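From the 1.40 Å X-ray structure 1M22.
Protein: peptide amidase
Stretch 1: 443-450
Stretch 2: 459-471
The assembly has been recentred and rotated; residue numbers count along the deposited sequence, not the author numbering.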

# COMPACT_ATOMS: atom_id res chain seq x y z
N GLY A 443 5.66 -13.32 1.79
CA GLY A 443 5.99 -12.33 2.80
C GLY A 443 7.25 -11.59 2.37
O GLY A 443 7.97 -11.02 3.20
N TYR A 444 7.50 -11.59 1.06
CA TYR A 444 8.68 -10.95 0.47
C TYR A 444 8.35 -9.55 -0.06
O TYR A 444 7.20 -9.25 -0.35
CB TYR A 444 9.22 -11.81 -0.67
CG TYR A 444 9.87 -13.11 -0.25
CD1 TYR A 444 9.94 -13.50 1.09
CD2 TYR A 444 10.43 -13.96 -1.20
CE1 TYR A 444 10.55 -14.70 1.47
CE2 TYR A 444 11.03 -15.16 -0.84
CZ TYR A 444 11.09 -15.52 0.49
OH TYR A 444 11.70 -16.71 0.84
N PRO A 445 9.37 -8.70 -0.24
CA PRO A 445 9.14 -7.35 -0.74
C PRO A 445 8.80 -7.22 -2.22
O PRO A 445 9.31 -7.97 -3.06
CB PRO A 445 10.43 -6.62 -0.38
CG PRO A 445 11.46 -7.71 -0.59
CD PRO A 445 10.80 -8.92 0.06
N SER A 446 7.93 -6.27 -2.52
CA SER A 446 7.53 -5.98 -3.89
C SER A 446 7.40 -4.46 -4.01
O SER A 446 7.12 -3.78 -3.02
CB SER A 446 6.21 -6.68 -4.25
OG SER A 446 5.15 -6.26 -3.42
N LEU A 447 7.60 -3.94 -5.21
CA LEU A 447 7.57 -2.50 -5.43
C LEU A 447 7.16 -2.22 -6.87
O LEU A 447 7.75 -2.76 -7.80
CB LEU A 447 8.98 -1.96 -5.17
CG LEU A 447 9.32 -0.47 -5.03
CD1 LEU A 447 10.79 -0.34 -4.64
CD2 LEU A 447 9.05 0.25 -6.33
N THR A 448 6.14 -1.38 -7.05
CA THR A 448 5.69 -1.04 -8.39
C THR A 448 6.05 0.41 -8.71
O THR A 448 5.94 1.29 -7.86
CB THR A 448 4.16 -1.26 -8.56
OG1 THR A 448 3.78 -0.96 -9.91
CG2 THR A 448 3.37 -0.37 -7.61
N VAL A 449 6.51 0.63 -9.94
CA VAL A 449 6.90 1.95 -10.44
C VAL A 449 6.15 2.22 -11.74
O VAL A 449 6.06 1.34 -12.60
CB VAL A 449 8.42 2.02 -10.74
CG1 VAL A 449 8.80 3.43 -11.21
CG2 VAL A 449 9.22 1.64 -9.51
N PRO A 450 5.62 3.43 -11.91
CA PRO A 450 4.90 3.75 -13.15
C PRO A 450 5.76 3.50 -14.39
O PRO A 450 6.92 3.89 -14.42
CB PRO A 450 4.57 5.23 -12.98
CG PRO A 450 4.36 5.35 -11.50
CD PRO A 450 5.51 4.54 -10.94
N VAL A 459 -0.14 2.11 -16.03
CA VAL A 459 0.35 0.74 -15.97
C VAL A 459 1.67 0.82 -15.20
O VAL A 459 2.44 1.77 -15.37
CB VAL A 459 0.62 0.15 -17.37
CG1 VAL A 459 1.26 -1.22 -17.25
CG2 VAL A 459 -0.69 0.05 -18.14
N GLY A 460 1.93 -0.17 -14.36
CA GLY A 460 3.16 -0.17 -13.58
C GLY A 460 4.06 -1.36 -13.82
O GLY A 460 3.64 -2.40 -14.33
N LEU A 461 5.33 -1.17 -13.46
CA LEU A 461 6.34 -2.22 -13.56
C LEU A 461 6.60 -2.71 -12.14
O LEU A 461 6.98 -1.93 -11.25
CB LEU A 461 7.64 -1.66 -14.16
CG LEU A 461 8.79 -2.66 -14.30
CD1 LEU A 461 8.40 -3.75 -15.29
CD2 LEU A 461 10.03 -1.93 -14.76
N LEU A 462 6.39 -4.00 -11.93
CA LEU A 462 6.56 -4.62 -10.62
C LEU A 462 7.94 -5.23 -10.43
O LEU A 462 8.47 -5.89 -11.33
CB LEU A 462 5.52 -5.73 -10.44
CG LEU A 462 5.56 -6.51 -9.13
CD1 LEU A 462 5.00 -5.66 -8.01
CD2 LEU A 462 4.74 -7.79 -9.28
N PHE A 463 8.52 -4.99 -9.26
CA PHE A 463 9.81 -5.56 -8.87
C PHE A 463 9.57 -6.42 -7.64
O PHE A 463 8.91 -5.99 -6.69
CB PHE A 463 10.83 -4.48 -8.48
CG PHE A 463 11.31 -3.61 -9.61
CD1 PHE A 463 10.49 -2.61 -10.13
CD2 PHE A 463 12.59 -3.77 -10.13
CE1 PHE A 463 10.95 -1.78 -11.15
CE2 PHE A 463 13.06 -2.94 -11.15
CZ PHE A 463 12.23 -1.94 -11.66
N MET A 464 10.10 -7.64 -7.64
CA MET A 464 9.97 -8.54 -6.49
C MET A 464 11.34 -9.12 -6.15
O MET A 464 12.14 -9.40 -7.05
CB MET A 464 9.00 -9.69 -6.77
CG MET A 464 7.54 -9.27 -6.98
SD MET A 464 6.40 -10.69 -7.02
CE MET A 464 6.88 -11.46 -8.56
N GLY A 465 11.61 -9.28 -4.86
CA GLY A 465 12.88 -9.83 -4.43
C GLY A 465 12.69 -10.76 -3.25
O GLY A 465 11.57 -10.98 -2.79
N THR A 466 13.79 -11.33 -2.75
CA THR A 466 13.69 -12.23 -1.61
C THR A 466 13.57 -11.42 -0.32
O THR A 466 13.68 -10.19 -0.33
CB THR A 466 14.91 -13.18 -1.54
OG1 THR A 466 14.64 -14.22 -0.59
CG2 THR A 466 16.16 -12.43 -1.13
N ALA A 467 13.33 -12.10 0.79
CA ALA A 467 13.19 -11.43 2.07
C ALA A 467 14.32 -10.46 2.38
O ALA A 467 15.49 -10.76 2.15
CB ALA A 467 13.08 -12.47 3.19
N TRP A 468 13.94 -9.29 2.89
CA TRP A 468 14.88 -8.25 3.31
C TRP A 468 15.69 -7.58 2.20
O TRP A 468 16.69 -6.91 2.48
CB TRP A 468 15.82 -8.81 4.38
CG TRP A 468 15.10 -9.64 5.42
CD1 TRP A 468 15.25 -10.99 5.64
CD2 TRP A 468 14.07 -9.21 6.32
NE1 TRP A 468 14.39 -11.41 6.62
CE2 TRP A 468 13.65 -10.34 7.05
CE3 TRP A 468 13.46 -7.97 6.57
CZ2 TRP A 468 12.65 -10.26 8.03
CZ3 TRP A 468 12.47 -7.90 7.54
CH2 TRP A 468 12.07 -9.04 8.26
N SER A 469 15.26 -7.73 0.95
CA SER A 469 15.98 -7.13 -0.17
C SER A 469 15.52 -5.72 -0.54
O SER A 469 15.81 -5.25 -1.64
CB SER A 469 15.89 -8.04 -1.40
OG SER A 469 14.56 -8.16 -1.88
N GLU A 470 14.82 -5.04 0.36
CA GLU A 470 14.34 -3.68 0.08
C GLU A 470 15.44 -2.73 -0.41
O GLU A 470 15.22 -1.96 -1.34
CB GLU A 470 13.66 -3.06 1.30
CG GLU A 470 12.33 -3.69 1.69
CD GLU A 470 12.50 -4.93 2.54
OE1 GLU A 470 13.64 -5.26 2.94
OE2 GLU A 470 11.47 -5.57 2.81
N PRO A 471 16.63 -2.76 0.23
CA PRO A 471 17.68 -1.85 -0.24
C PRO A 471 17.99 -2.02 -1.73
O PRO A 471 18.08 -1.05 -2.47
CB PRO A 471 18.87 -2.22 0.64
CG PRO A 471 18.22 -2.67 1.92
CD PRO A 471 17.07 -3.51 1.42

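The two stretches pair as antiparallel strands, 446-450 against 459-464, and a loop beyond the second strand folds over Tyr444 and Pro445; together they bury 685 Å² of surface. Val459 contributes little, its side chain directed away from the partner strand. At Gly460 the absence of a side chain matters: a CB there would lie 2.5 Å from Thr448 OG1, whereas the bare CA passes 3.4 Å from Val449 O. Leu461 and Val449 form a hydrogen-bonded pair, with Leu461 N to Val449 O at 2.8 Å and Val449 N to Leu461 O at 2.9 Å. Leu462 faces Thr448 in a non-hydrogen-bonded pair, and its CD1 packs 4.1 Å from Ser446 CB on the same side of the sheet. Phe463 repeats the hydrogen-bonded pattern with Leu447: Phe463 N reaches Leu447 O and Leu447 N reaches Phe463 O, both at 2.8 Å. The Phe463 ring lies on the face shared by Leu447, Val449 and Leu461, where its CE1 comes within 4.2 Å of Val449 CG2, so buried apolar groups line this side. Met464 pairs with Ser446 without hydrogen bonds between them; Met464 CG lies 4.0 Å from Ser446 CB, and the end of the methionine side chain leads away from the partner strand.

Past the strand, Gly465 N donates to Pro445 O at 3.2 Å, extending the backbone ladder by one bond. A CB on Gly465 would clash with Ser469 OG, while Gly465 O is buried without a polar partner. Thr466 begins a type II turn whose backbone covers one face of the Tyr444 ring; Ala467 CB adds an apolar contact, 3.8 Å from Tyr444 CE1. The turn is closed by Ser469, whose N and OG both donate to Thr466 O, at 3.2 and 2.7 Å. Pro445, directed toward this loop, places its CG 3.4 Å from Ser469 OG and its CB 3.5 Å from Glu470 OE2.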